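Local coordinates for Glyco_hydro_cc domain-containing protein (Blastomyces gilchristii, PDB 6UB0), which hydrolyses beta-1,3-glucan as a curdlan-specific exo-acting glycoside hydrolase of family GH128, subgroup III, probably on a TIM-barrel scaffold, at residues A[47-50]-A[51-54]; A[91-94]-A[95-99]; A[148-151]-A[152-156]; A[161-164]-A[165-168]; A[182-185]-A[186-190]. All coordinates share one frame; numbering follows the deposited sequence.

Contact 1. Residues A[47-50]-A[51-54]; sequences WGPR and GYGS. With BGC (beta-D-glucopyranose), chain B.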
loop_
_atom_site.group_PDB
_atom_site.type_symbol
_atom_site.label_atom_id
_atom_site.label_comp_id
_atom_site.label_asym_id
_atom_site.label_seq_id
_atom_site.Cartn_x
_atom_site.Cartn_y
_atom_site.Cartn_z
ATOM N N TRP A 47 1.419 -11.499 -0.235
ATOM C CA TRP A 47 1.590 -10.966 -1.613
ATOM C C TRP A 47 0.617 -11.648 -2.572
ATOM O O TRP A 47 0.143 -10.994 -3.504
ATOM C CB TRP A 47 3.038 -11.191 -2.026
ATOM C CG TRP A 47 3.382 -10.610 -3.354
ATOM C CD1 TRP A 47 3.884 -9.368 -3.605
ATOM C CD2 TRP A 47 3.175 -11.235 -4.631
ATOM N NE1 TRP A 47 4.098 -9.210 -4.942
ATOM C CE2 TRP A 47 3.626 -10.321 -5.598
ATOM C CE3 TRP A 47 2.685 -12.484 -5.049
ATOM C CZ2 TRP A 47 3.606 -10.635 -6.965
ATOM C CZ3 TRP A 47 2.652 -12.781 -6.398
ATOM C CH2 TRP A 47 3.103 -11.861 -7.337
ATOM N N GLY A 48 0.464 -12.945 -2.374
ATOM C CA GLY A 48 -0.282 -13.863 -3.252
ATOM C C GLY A 48 -0.086 -15.311 -2.810
ATOM O O GLY A 48 0.626 -15.623 -1.845
ATOM N N PRO A 49 -0.634 -16.255 -3.610
ATOM C CA PRO A 49 -0.546 -17.678 -3.298
ATOM C C PRO A 49 0.833 -18.225 -2.912
ATOM O O PRO A 49 0.897 -19.168 -2.115
ATOM C CB PRO A 49 -0.931 -18.335 -4.627
ATOM C CG PRO A 49 -1.760 -17.307 -5.353
ATOM C CD PRO A 49 -1.240 -15.954 -4.906
ATOM N N ARG A 50 1.898 -17.695 -3.533
ATOM C CA ARG A 50 3.285 -18.156 -3.263
ATOM C C ARG A 50 3.604 -18.004 -1.773
ATOM O O ARG A 50 4.563 -18.601 -1.334
ATOM C CB ARG A 50 4.311 -17.389 -4.098
ATOM C CG ARG A 50 4.501 -15.932 -3.703
ATOM C CD ARG A 50 5.480 -15.331 -4.684
ATOM N NE ARG A 50 5.888 -13.953 -4.453
ATOM C CZ ARG A 50 6.117 -13.063 -5.432
ATOM N NH1 ARG A 50 5.930 -13.386 -6.708
ATOM N NH2 ARG A 50 6.481 -11.833 -5.127
ATOM N N GLY A 51 2.832 -17.201 -1.038
ATOM C CA GLY A 51 3.093 -16.902 0.389
ATOM C C GLY A 51 2.183 -17.662 1.343
ATOM O O GLY A 51 2.408 -17.541 2.566
ATOM N N TYR A 52 1.190 -18.407 0.820
ATOM C CA TYR A 52 0.145 -19.099 1.613
ATOM C C TYR A 52 0.810 -20.077 2.579
ATOM O O TYR A 52 0.400 -20.135 3.775
ATOM C CB TYR A 52 -0.814 -19.871 0.709
ATOM C CG TYR A 52 -1.755 -19.032 -0.108
ATOM C CD1 TYR A 52 -1.818 -17.651 0.019
ATOM C CD2 TYR A 52 -2.617 -19.636 -1.003
ATOM C CE1 TYR A 52 -2.710 -16.894 -0.719
ATOM C CE2 TYR A 52 -3.512 -18.897 -1.759
ATOM C CZ TYR A 52 -3.550 -17.521 -1.634
ATOM O OH TYR A 52 -4.467 -16.836 -2.371
ATOM N N GLY A 53 1.851 -20.740 2.080
ATOM C CA GLY A 53 2.687 -21.705 2.801
ATOM C C GLY A 53 3.152 -21.210 4.155
ATOM O O GLY A 53 3.119 -22.003 5.074
ATOM N N SER A 54 3.592 -19.951 4.271
ATOM C CA SER A 54 4.253 -19.408 5.492
ATOM C C SER A 54 3.373 -18.380 6.212
ATOM O O SER A 54 3.726 -17.949 7.332
ATOM C CB SER A 54 5.610 -18.844 5.158
ATOM O OG SER A 54 5.486 -17.648 4.424
HETATM C C2 BGC B . 6.764 -6.565 -6.903
HETATM C C3 BGC B . 7.481 -6.737 -5.596
HETATM C C4 BGC B . 8.646 -5.772 -5.620
HETATM C C5 BGC B . 8.148 -4.338 -5.895
HETATM C C6 BGC B . 9.156 -3.193 -6.068
HETATM C C1 BGC B . 6.362 -5.142 -7.177
HETATM O O2 BGC B . 5.584 -7.368 -6.782
HETATM O O3 BGC B . 7.832 -8.123 -5.301
HETATM O O4 BGC B . 9.262 -5.976 -4.349
HETATM O O5 BGC B . 7.465 -4.226 -7.149
HETATM O O6 BGC B . 10.154 -3.644 -7.025
HETATM O O HOH W 1 4.468 -19.646 1.187
#

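Contact 2. Residues A[91-94]-A[95-99]; sequences AAYQ and KYMNP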
loop_
_atom_site.group_PDB
_atom_site.type_symbol
_atom_site.label_atom_id
_atom_site.label_comp_id
_atom_site.label_asym_id
_atom_site.label_seq_id
_atom_site.Cartn_x
_atom_site.Cartn_y
_atom_site.Cartn_z
ATOM N N ALA A 91 -11.957 -16.058 -1.407
ATOM C CA ALA A 91 -11.734 -17.368 -0.776
ATOM C C ALA A 91 -10.467 -17.291 0.058
ATOM O O ALA A 91 -10.524 -17.625 1.250
ATOM C CB ALA A 91 -11.644 -18.447 -1.835
ATOM N N ALA A 92 -9.360 -16.890 -0.554
ATOM C CA ALA A 92 -8.040 -16.937 0.106
ATOM C C ALA A 92 -7.975 -15.836 1.169
ATOM O O ALA A 92 -7.195 -15.995 2.123
ATOM C CB ALA A 92 -6.956 -16.809 -0.922
ATOM N N TYR A 93 -8.726 -14.742 0.964
ATOM C CA TYR A 93 -8.755 -13.618 1.927
ATOM C C TYR A 93 -9.380 -14.165 3.198
ATOM O O TYR A 93 -8.688 -14.159 4.226
ATOM C CB TYR A 93 -9.568 -12.401 1.483
ATOM C CG TYR A 93 -9.312 -11.192 2.352
ATOM C CD1 TYR A 93 -8.244 -10.323 2.122
ATOM C CD2 TYR A 93 -10.138 -10.909 3.430
ATOM C CE1 TYR A 93 -8.010 -9.218 2.948
ATOM C CE2 TYR A 93 -9.914 -9.819 4.258
ATOM C CZ TYR A 93 -8.853 -8.962 4.024
ATOM O OH TYR A 93 -8.712 -7.910 4.892
ATOM N N GLN A 94 -10.630 -14.634 3.051
ATOM C CA GLN A 94 -11.481 -15.161 4.144
ATOM C C GLN A 94 -10.689 -16.208 4.893
ATOM O O GLN A 94 -10.750 -16.180 6.143
ATOM C CB GLN A 94 -12.782 -15.729 3.600
ATOM C CG GLN A 94 -13.812 -14.630 3.468
ATOM C CD GLN A 94 -15.077 -15.179 2.887
ATOM O OE1 GLN A 94 -15.835 -15.867 3.562
ATOM N NE2 GLN A 94 -15.309 -14.854 1.638
ATOM N N LYS A 95 -9.983 -17.058 4.150
ATOM C CA LYS A 95 -9.153 -18.156 4.703
ATOM C C LYS A 95 -7.942 -17.624 5.482
ATOM O O LYS A 95 -7.728 -18.115 6.596
ATOM C CB LYS A 95 -8.680 -19.132 3.626
ATOM C CG LYS A 95 -7.862 -20.314 4.139
ATOM C CD LYS A 95 -7.798 -21.474 3.127
ATOM C CE LYS A 95 -6.485 -22.241 3.164
ATOM N NZ LYS A 95 -6.470 -23.334 4.179
ATOM N N TYR A 96 -7.145 -16.731 4.896
ATOM C CA TYR A 96 -5.740 -16.473 5.310
ATOM C C TYR A 96 -5.623 -15.134 6.057
ATOM O O TYR A 96 -4.713 -15.007 6.885
ATOM C CB TYR A 96 -4.796 -16.526 4.099
ATOM C CG TYR A 96 -4.434 -17.915 3.628
ATOM C CD1 TYR A 96 -3.584 -18.711 4.375
ATOM C CD2 TYR A 96 -4.876 -18.406 2.404
ATOM C CE1 TYR A 96 -3.218 -19.980 3.953
ATOM C CE2 TYR A 96 -4.506 -19.670 1.953
ATOM C CZ TYR A 96 -3.677 -20.466 2.739
ATOM O OH TYR A 96 -3.314 -21.742 2.353
ATOM N N MET A 97 -6.524 -14.179 5.812
ATOM C CA MET A 97 -6.524 -12.860 6.493
ATOM C C MET A 97 -7.553 -12.780 7.658
ATOM O O MET A 97 -7.147 -12.343 8.770
ATOM C CB MET A 97 -6.781 -11.775 5.451
ATOM C CG MET A 97 -5.772 -11.842 4.284
ATOM S SD MET A 97 -4.102 -11.227 4.657
ATOM C CE MET A 97 -4.448 -9.555 5.206
ATOM N N ASN A 98 -8.852 -13.042 7.411
ATOM C CA ASN A 98 -9.955 -12.881 8.414
ATOM C C ASN A 98 -9.574 -13.392 9.804
ATOM O O ASN A 98 -10.084 -12.884 10.786
ATOM C CB ASN A 98 -11.233 -13.636 8.032
ATOM C CG ASN A 98 -12.194 -12.800 7.218
ATOM O OD1 ASN A 98 -11.783 -11.847 6.572
ATOM N ND2 ASN A 98 -13.472 -13.147 7.220
ATOM N N PRO A 99 -8.851 -14.529 9.912
ATOM C CA PRO A 99 -8.387 -15.071 11.191
ATOM C C PRO A 99 -7.610 -14.147 12.131
ATOM O O PRO A 99 -7.625 -14.406 13.270
ATOM C CB PRO A 99 -7.392 -16.180 10.807
ATOM C CG PRO A 99 -7.458 -16.298 9.279
ATOM C CD PRO A 99 -8.681 -15.523 8.839
#

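Contact 3. Residues A[148-151]-A[152-156]; sequences GNVD and DFKRY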
loop_
_atom_site.group_PDB
_atom_site.type_symbol
_atom_site.label_atom_id
_atom_site.label_comp_id
_atom_site.label_asym_id
_atom_site.label_seq_id
_atom_site.Cartn_x
_atom_site.Cartn_y
_atom_site.Cartn_z
ATOM N N GLY A 148 2.082 14.811 -14.856
ATOM C CA GLY A 148 1.065 15.817 -15.252
ATOM C C GLY A 148 -0.338 15.240 -15.247
ATOM O O GLY A 148 -1.298 16.014 -15.370
ATOM N N ASN A 149 -0.465 13.913 -15.100
ATOM C CA ASN A 149 -1.768 13.215 -14.913
ATOM C C ASN A 149 -2.176 13.220 -13.433
ATOM O O ASN A 149 -2.699 12.222 -12.970
ATOM C CB ASN A 149 -1.731 11.794 -15.483
ATOM C CG ASN A 149 -1.679 11.774 -16.998
ATOM O OD1 ASN A 149 -1.451 12.805 -17.633
ATOM N ND2 ASN A 149 -1.877 10.604 -17.574
ATOM N N VAL A 150 -1.997 14.341 -12.749
ATOM C CA VAL A 150 -2.239 14.502 -11.285
ATOM C C VAL A 150 -3.734 14.425 -10.989
ATOM O O VAL A 150 -4.110 13.861 -9.949
ATOM C CB VAL A 150 -1.723 15.851 -10.767
ATOM C CG1 VAL A 150 -2.110 16.045 -9.308
ATOM C CG2 VAL A 150 -0.226 16.012 -10.978
ATOM N N ASP A 151 -4.564 15.061 -11.813
ATOM C CA ASP A 151 -6.019 15.048 -11.533
ATOM C C ASP A 151 -6.456 13.570 -11.373
ATOM O O ASP A 151 -7.313 13.142 -10.516
ATOM C CB ASP A 151 -6.806 15.732 -12.651
ATOM C CG ASP A 151 -6.040 16.941 -13.139
ATOM O OD1 ASP A 151 -6.035 17.921 -12.384
ATOM O OD2 ASP A 151 -5.374 16.833 -14.223
ATOM N N ASP A 152 -6.071 12.774 -12.413
ATOM C CA ASP A 152 -6.506 11.364 -12.537
ATOM C C ASP A 152 -6.099 10.663 -11.230
ATOM O O ASP A 152 -6.909 9.866 -10.706
ATOM C CB ASP A 152 -5.958 10.704 -13.797
ATOM C CG ASP A 152 -6.176 9.207 -13.844
ATOM O OD1 ASP A 152 -7.356 8.777 -13.865
ATOM O OD2 ASP A 152 -5.166 8.472 -13.879
ATOM N N PHE A 153 -4.920 10.986 -10.708
ATOM C CA PHE A 153 -4.462 10.461 -9.392
ATOM C C PHE A 153 -5.616 10.633 -8.389
ATOM O O PHE A 153 -6.147 9.642 -7.881
ATOM C CB PHE A 153 -3.139 11.079 -8.930
ATOM C CG PHE A 153 -2.757 10.639 -7.537
ATOM C CD1 PHE A 153 -2.258 9.361 -7.294
ATOM C CD2 PHE A 153 -2.994 11.466 -6.452
ATOM C CE1 PHE A 153 -1.949 8.954 -6.000
ATOM C CE2 PHE A 153 -2.697 11.056 -5.161
ATOM C CZ PHE A 153 -2.162 9.805 -4.939
ATOM N N LYS A 154 -6.067 11.861 -8.200
ATOM C CA LYS A 154 -6.984 12.275 -7.103
ATOM C C LYS A 154 -8.368 11.651 -7.281
ATOM O O LYS A 154 -9.014 11.338 -6.269
ATOM C CB LYS A 154 -7.030 13.800 -7.082
ATOM C CG LYS A 154 -5.658 14.439 -6.922
ATOM C CD LYS A 154 -5.673 15.960 -6.971
ATOM C CE LYS A 154 -5.802 16.591 -5.605
ATOM N NZ LYS A 154 -5.520 18.043 -5.632
ATOM N N ARG A 155 -8.826 11.532 -8.529
ATOM C CA ARG A 155 -10.152 10.993 -8.918
ATOM C C ARG A 155 -10.166 9.527 -8.489
ATOM O O ARG A 155 -11.095 9.071 -7.746
ATOM C CB ARG A 155 -10.287 11.209 -10.440
ATOM C CG ARG A 155 -11.478 10.548 -11.127
ATOM C CD ARG A 155 -11.421 9.016 -11.221
ATOM N NE ARG A 155 -10.268 8.463 -11.958
ATOM C CZ ARG A 155 -10.027 7.157 -12.161
ATOM N NH1 ARG A 155 -10.830 6.233 -11.655
ATOM N NH2 ARG A 155 -8.959 6.777 -12.850
ATOM N N TYR A 156 -9.111 8.835 -8.928
ATOM C CA TYR A 156 -8.862 7.405 -8.653
ATOM C C TYR A 156 -8.962 7.179 -7.138
ATOM O O TYR A 156 -9.624 6.263 -6.688
ATOM C CB TYR A 156 -7.504 6.973 -9.218
ATOM C CG TYR A 156 -7.158 5.564 -8.830
ATOM C CD1 TYR A 156 -7.694 4.485 -9.500
ATOM C CD2 TYR A 156 -6.298 5.298 -7.772
ATOM C CE1 TYR A 156 -7.404 3.179 -9.136
ATOM C CE2 TYR A 156 -6.016 3.995 -7.384
ATOM C CZ TYR A 156 -6.564 2.929 -8.065
ATOM O OH TYR A 156 -6.230 1.662 -7.715
#

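Contact 4. Residues A[161-164]-A[165-168]; sequences IALG and QKYG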
loop_
_atom_site.group_PDB
_atom_site.type_symbol
_atom_site.label_atom_id
_atom_site.label_comp_id
_atom_site.label_asym_id
_atom_site.label_seq_id
_atom_site.Cartn_x
_atom_site.Cartn_y
_atom_site.Cartn_z
ATOM N N ILE A 161 -11.966 5.427 -2.399
ATOM C CA ILE A 161 -12.589 5.789 -1.092
ATOM C C ILE A 161 -14.112 5.559 -1.161
ATOM O O ILE A 161 -14.669 4.977 -0.230
ATOM C CB ILE A 161 -12.261 7.246 -0.717
ATOM C CG1 ILE A 161 -10.773 7.415 -0.391
ATOM C CG2 ILE A 161 -13.148 7.666 0.429
ATOM C CD1 ILE A 161 -10.237 8.832 -0.446
ATOM N N ALA A 162 -14.744 6.068 -2.225
ATOM C CA ALA A 162 -16.188 5.951 -2.461
ATOM C C ALA A 162 -16.479 4.454 -2.537
ATOM O O ALA A 162 -17.379 3.972 -1.801
ATOM C CB ALA A 162 -16.560 6.699 -3.727
ATOM N N LEU A 163 -15.683 3.721 -3.310
ATOM C CA LEU A 163 -15.925 2.265 -3.479
ATOM C C LEU A 163 -15.890 1.576 -2.105
ATOM O O LEU A 163 -16.855 0.837 -1.787
ATOM C CB LEU A 163 -14.929 1.636 -4.449
ATOM C CG LEU A 163 -15.162 0.139 -4.642
ATOM C CD1 LEU A 163 -16.582 -0.123 -5.164
ATOM C CD2 LEU A 163 -14.116 -0.479 -5.562
ATOM N N GLY A 164 -14.853 1.837 -1.297
ATOM C CA GLY A 164 -14.679 1.234 0.050
ATOM C C GLY A 164 -15.850 1.528 0.985
ATOM O O GLY A 164 -16.364 0.579 1.662
ATOM N N GLN A 165 -16.295 2.784 1.012
ATOM C CA GLN A 165 -17.403 3.253 1.890
ATOM C C GLN A 165 -18.712 2.563 1.482
ATOM O O GLN A 165 -19.398 2.080 2.407
ATOM C CB GLN A 165 -17.418 4.781 1.921
ATOM C CG GLN A 165 -16.153 5.291 2.591
ATOM C CD GLN A 165 -16.008 6.788 2.640
ATOM O OE1 GLN A 165 -16.869 7.531 2.166
ATOM N NE2 GLN A 165 -14.905 7.245 3.220
ATOM N N LYS A 166 -18.996 2.418 0.180
ATOM C CA LYS A 166 -20.230 1.725 -0.283
ATOM C C LYS A 166 -20.249 0.324 0.355
ATOM O O LYS A 166 -21.325 -0.090 0.800
ATOM C CB LYS A 166 -20.355 1.727 -1.817
ATOM C CG LYS A 166 -21.571 0.994 -2.381
ATOM C CD LYS A 166 -22.128 1.531 -3.698
ATOM C CE LYS A 166 -21.116 1.558 -4.826
ATOM N NZ LYS A 166 -20.338 0.300 -4.931
ATOM N N TYR A 167 -19.098 -0.355 0.460
ATOM C CA TYR A 167 -18.967 -1.706 1.081
ATOM C C TYR A 167 -18.620 -1.608 2.587
ATOM O O TYR A 167 -18.284 -2.647 3.172
ATOM C CB TYR A 167 -18.013 -2.566 0.234
ATOM C CG TYR A 167 -18.575 -2.955 -1.118
ATOM C CD1 TYR A 167 -18.547 -2.070 -2.189
ATOM C CD2 TYR A 167 -19.158 -4.205 -1.329
ATOM C CE1 TYR A 167 -19.075 -2.411 -3.423
ATOM C CE2 TYR A 167 -19.695 -4.558 -2.556
ATOM C CZ TYR A 167 -19.653 -3.660 -3.607
ATOM O OH TYR A 167 -20.183 -4.000 -4.813
ATOM N N GLY A 168 -18.708 -0.421 3.221
ATOM C CA GLY A 168 -18.547 -0.240 4.687
ATOM C C GLY A 168 -17.110 -0.347 5.211
ATOM O O GLY A 168 -16.901 -0.666 6.411
#

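Contact 5. Residues A[182-185]-A[186-190]; sequences DEEA and QVNFL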
loop_
_atom_site.group_PDB
_atom_site.type_symbol
_atom_site.label_atom_id
_atom_site.label_comp_id
_atom_site.label_asym_id
_atom_site.label_seq_id
_atom_site.Cartn_x
_atom_site.Cartn_y
_atom_site.Cartn_z
ATOM N N ASP A 182 11.205 13.136 -15.396
ATOM C CA ASP A 182 12.535 13.543 -14.854
ATOM C C ASP A 182 12.379 13.966 -13.385
ATOM O O ASP A 182 11.236 14.035 -12.890
ATOM C CB ASP A 182 13.190 14.611 -15.729
ATOM C CG ASP A 182 12.481 15.956 -15.771
ATOM O OD1 ASP A 182 11.861 16.345 -14.760
ATOM O OD2 ASP A 182 12.589 16.628 -16.830
ATOM N N GLU A 183 13.493 14.245 -12.714
ATOM C CA GLU A 183 13.514 14.563 -11.260
ATOM C C GLU A 183 12.558 15.729 -10.965
ATOM O O GLU A 183 11.797 15.650 -9.965
ATOM C CB GLU A 183 14.927 14.901 -10.781
ATOM C CG GLU A 183 15.904 13.743 -10.860
ATOM C CD GLU A 183 16.893 13.674 -9.707
ATOM O OE1 GLU A 183 17.164 14.726 -9.079
ATOM O OE2 GLU A 183 17.375 12.563 -9.425
ATOM N N GLU A 184 12.584 16.797 -11.763
ATOM C CA GLU A 184 11.772 18.006 -11.442
ATOM C C GLU A 184 10.276 17.670 -11.535
ATOM O O GLU A 184 9.499 18.141 -10.648
ATOM C CB GLU A 184 12.143 19.194 -12.332
ATOM C CG GLU A 184 11.521 20.491 -11.840
ATOM C CD GLU A 184 12.302 21.218 -10.758
ATOM O OE1 GLU A 184 12.374 20.728 -9.617
ATOM O OE2 GLU A 184 12.847 22.303 -11.080
ATOM N N ALA A 185 9.908 16.873 -12.560
ATOM C CA ALA A 185 8.534 16.421 -12.911
ATOM C C ALA A 185 7.868 15.543 -11.745
ATOM O O ALA A 185 6.823 15.917 -11.290
ATOM C CB ALA A 185 8.610 15.573 -14.181
ATOM N N GLN A 186 8.873 14.784 -11.167
ATOM C CA GLN A 186 8.549 13.943 -9.972
ATOM C C GLN A 186 8.391 14.827 -8.721
ATOM O O GLN A 186 7.373 14.695 -7.993
ATOM C CB GLN A 186 9.610 12.864 -9.814
ATOM C CG GLN A 186 9.704 11.952 -11.012
ATOM C CD GLN A 186 10.711 10.844 -10.853
ATOM O OE1 GLN A 186 11.015 10.410 -9.753
ATOM N NE2 GLN A 186 11.250 10.385 -11.969
ATOM N N VAL A 187 9.309 15.764 -8.484
ATOM C CA VAL A 187 9.182 16.651 -7.295
ATOM C C VAL A 187 7.761 17.304 -7.297
ATOM O O VAL A 187 7.055 17.352 -6.244
ATOM C CB VAL A 187 10.362 17.642 -7.191
ATOM C CG1 VAL A 187 10.160 18.660 -6.081
ATOM C CG2 VAL A 187 11.690 16.918 -6.997
ATOM N N ASN A 188 7.521 18.131 -8.412
ATOM C CA ASN A 188 6.328 19.029 -8.481
ATOM C C ASN A 188 5.058 18.239 -8.155
ATOM O O ASN A 188 4.163 18.754 -7.425
ATOM C CB ASN A 188 6.238 19.717 -9.847
ATOM C CG ASN A 188 7.095 20.961 -9.926
ATOM O OD1 ASN A 188 8.145 21.050 -9.272
ATOM N ND2 ASN A 188 6.650 21.934 -10.711
ATOM N N PHE A 189 5.018 16.998 -8.631
ATOM C CA PHE A 189 3.889 16.060 -8.425
ATOM C C PHE A 189 3.724 15.870 -6.905
ATOM O O PHE A 189 2.607 16.080 -6.341
ATOM C CB PHE A 189 4.184 14.812 -9.255
ATOM C CG PHE A 189 3.231 13.671 -9.040
ATOM C CD1 PHE A 189 3.527 12.699 -8.094
ATOM C CD2 PHE A 189 2.062 13.544 -9.776
ATOM C CE1 PHE A 189 2.648 11.658 -7.858
ATOM C CE2 PHE A 189 1.204 12.469 -9.563
ATOM C CZ PHE A 189 1.509 11.527 -8.609
ATOM N N LEU A 190 4.833 15.580 -6.217
ATOM C CA LEU A 190 4.790 15.336 -4.741
ATOM C C LEU A 190 4.322 16.611 -4.025
ATOM O O LEU A 190 3.563 16.526 -3.010
ATOM C CB LEU A 190 6.173 14.889 -4.242
ATOM C CG LEU A 190 6.587 13.469 -4.640
ATOM C CD1 LEU A 190 8.052 13.225 -4.343
ATOM C CD2 LEU A 190 5.700 12.441 -3.940
#

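Contact 1. Residues A[47-50]-A[51-54]
Pro49 lies against one face of the Tyr52 ring, its CA 3.3 Å from the ring centroid and only 6° off the ring normal, a CH-pi contact. The two side chains run next to each other in the same direction, and Pro49 CB continues the packing at 3.9 Å from Tyr52 CE2. The phenol is brought there by its first torsion (chi1 -71°), which leaves CG beside the Tyr52 backbone N and turns the ring back over the preceding turn. That turn is held by two backbone bonds: Gly51 N donates to Gly48 O at 2.8 Å, and Tyr52 N donates to Pro49 O at 3.0 Å. At the end of the same turn, a water donates to Arg50 O at 2.7 Å and weakly accepts from Ser54 N. Toward the sugar, Trp47 and Arg50 lie with their flat groups face to face: Arg50 NH2 is 3.2 Å above the plane of the indole, over its centre. Both present an edge to beta-D-glucopyranose. Trp47 NE1 donates to the sugar O2 at 3.0 Å (N-H...O 157°), while Arg50 NH2 stays 4.0 Å from the sugar O3. Gln81 and Asn10 give the same sugar further hydrogen bonds. Together with Asn74, which is joined to the Trp47 backbone, these residues belong to the glycan pocket. The loop leads from strand 41-42 into helix 52-64, and Tyr52 stacks on Tyr96 of helix 86-96, with Met84 touching both Pro49 and Tyr52.

Contact 2. Residues A[91-94]-A[95-99]
Met97 rests on one face of the Tyr93 ring, with CB 3.6 Å from the centroid and almost exactly on the ring normal, a CH-pi contact. Its CG reaches the rim at 3.6 Å from Tyr93 CD1, and SD lies obliquely to the ring, 34° off its normal and 5.3 Å from the centroid, as a Met-aromatic contact. The two side chains cross at about a right angle, and bends at chi2 and chi3 curl the Met97 chain, while chi1 of -167° sets Tyr93 CG anti to the backbone N, which brings the ring under Met97 CB. Smaller apolar packing joins Ala92 CB to Tyr96 CD2 at 4.2 Å. This lies where helix 86-96 gives way to a 3-10 segment at 98-99, in the beta-alpha-beta unit running from strand 69-71 to strand 105-111 of the barrel-type glycosidase core. Backbone bonds become irregular here: Met97 N gives Tyr93 O a short bond of 2.7 Å, and the same oxygen takes weak bonds from Tyr96 N and from Asn98 N. Lys95 N donates to Ala91 O at 3.0 Å and Tyr96 N to Ala92 O. Among the polar side chains, Asn98 sets its amide nearly perpendicular to the Tyr93 ring (88°), with OD1 3.6 Å from Tyr93 CE2. The amide is held by Lys135 N at OD1 and by Asn133 O at ND2, and Tyr93 OH bonds to Lys135 O in the same loop.

Contact 3. Residues A[148-151]-A[152-156]
Lys154 packs its aliphatic part over the carbonyl groups of the turn before it. CB lies 3.5 Å from Asp151 O; CG comes down on Val150 O at 3.4 Å, since chi1 of -57° keeps it beside the Lys154 backbone N. CD then passes 4.3 Å from Val150 CG1, and a bend at chi3 carries the chain off the helix. At the tip, NZ forms a salt bridge with Glu192 and a cation-pi contact with Trp196, both of helix 183-199. On another side of the helix, Arg155 folds back at chi2 and chi3 to meet Asp152: NH2 donates to OD1 at 2.8 Å in an almost straight bond (175°), with OD1 in the guanidinium plane and NH2 on the syn side of OD1, tilted 24° from the carboxylate plane. Glu159 takes the NH1 of Arg155 and Trp143 NE1 binds the other Asp152 oxygen, so each charged group has a second partner. The backbone bond of Arg155 N to Asp151 O, 3.0 Å, is firmer than the weak ones before it. This is the N-terminal part of helix 150-166, the crossover helix of a beta-alpha-beta unit between strands 138-146 and 172-180, as in TIM barrels.

Contact 4. Residues A[161-164]-A[165-168]
With chi1 at -66° and the rest of its chain extended, Gln165 runs back alongside Ile161, the two side chains pointing the same way, and meets its CG2 branch. The amide end lies over this methyl, NE2 3.3 Å from Ile161 CG2, while Gln165 CG passes 3.2 Å from Ile161 O. Leu163, its CG anti to the backbone N (chi1 -180°), which turns CD1 toward Tyr167, slants across that residue: Leu163 CD1 is 3.8 Å from Tyr167 CE1, and the ring turns an edge to Leu163 O. The same methyl touches the bent chain of Lys166 at NZ, also at 3.8 Å. Helical bonds run as far as Lys166 N to Ala162 O at 3.0 Å; the next, Tyr167 N to Leu163 O, is weak. The helix ends in a Schellman motif: Gly168, at positive phi, donates from N to Gln165 O at 2.7 Å, and Ile169 N reaches Gly164 O. Helix 119-130 receives the outer groups, Tyr167 OH bonding to Asp128 and Lys166 NZ weakly to Gln124. The chemistry is therefore mixed: methyl groups pack against a glutamine amide, a lysine nitrogen and a tyrosine ring, and the tyrosine hydroxyl, and more weakly the lysine NZ, find polar partners on the neighbouring helix.

Contact 5. Residues A[182-185]-A[186-190]
Gln186 reaches back over Asp182: its N donates to Asp182 O at 3.0 Å, and its CG lies 3.2 Å from the same oxygen. CG takes this place beside the Gln186 backbone N (chi1 -60°), and the extended chain carries NE2 on to a hydrogen bond with Gly181 O. Asp182 is itself the N-cap. Its OD1 accepts from Ala185 N at 3.0 Å, nearly along the axis of its own C-O bond, and the negative charge at the start of the helix would probably interact well with the helix dipole. Next along the turn, Val187 N bonds to Glu183 O at 2.9 Å, and the CG2 branch of Val187 sits 3.2 Å from that oxygen. Asn188 N meets Glu184 O almost straight (177°), whereas the weak bond of Phe189 N to Ala185 O is longer, 3.4 Å. Further out, Glu183 OE1 is hydrogen-bonded to Ser222 OG, which ties the Glu183 carboxylate to the start of helix 222-229. Helix 183-199 thus starts in the crossover from strand 172-180 to strand 203-208. Gln186, Val187 and Leu190 face helix 222-229, through Val223, Ser222 and Ala226, while Phe189 and Leu190 rest on Phe177 of strand 172-180.

How the contacts relate
Following the chain from the N terminus, the five contacts come in series; none nests in or crosses another, and each is a local contact within one continuous stretch and closes no long loop. Contact 1 makes the entry to helix 52-64 from the glycan pocket, and contact 2 lies at the C-terminal part of helix 86-96; they touch through Tyr52 and Tyr96, tying those two neighbouring helices together. Contacts 3 and 4 are the start and the end of one helix, 150-166, with centres about 19 Å apart. Contact 5 opens helix 183-199 and meets contact 3 where Val150 CG2 lies 3.6 Å from Phe189 CD2. Contacts 3 and 5 lie across the chain's centre from contacts 1 and 2.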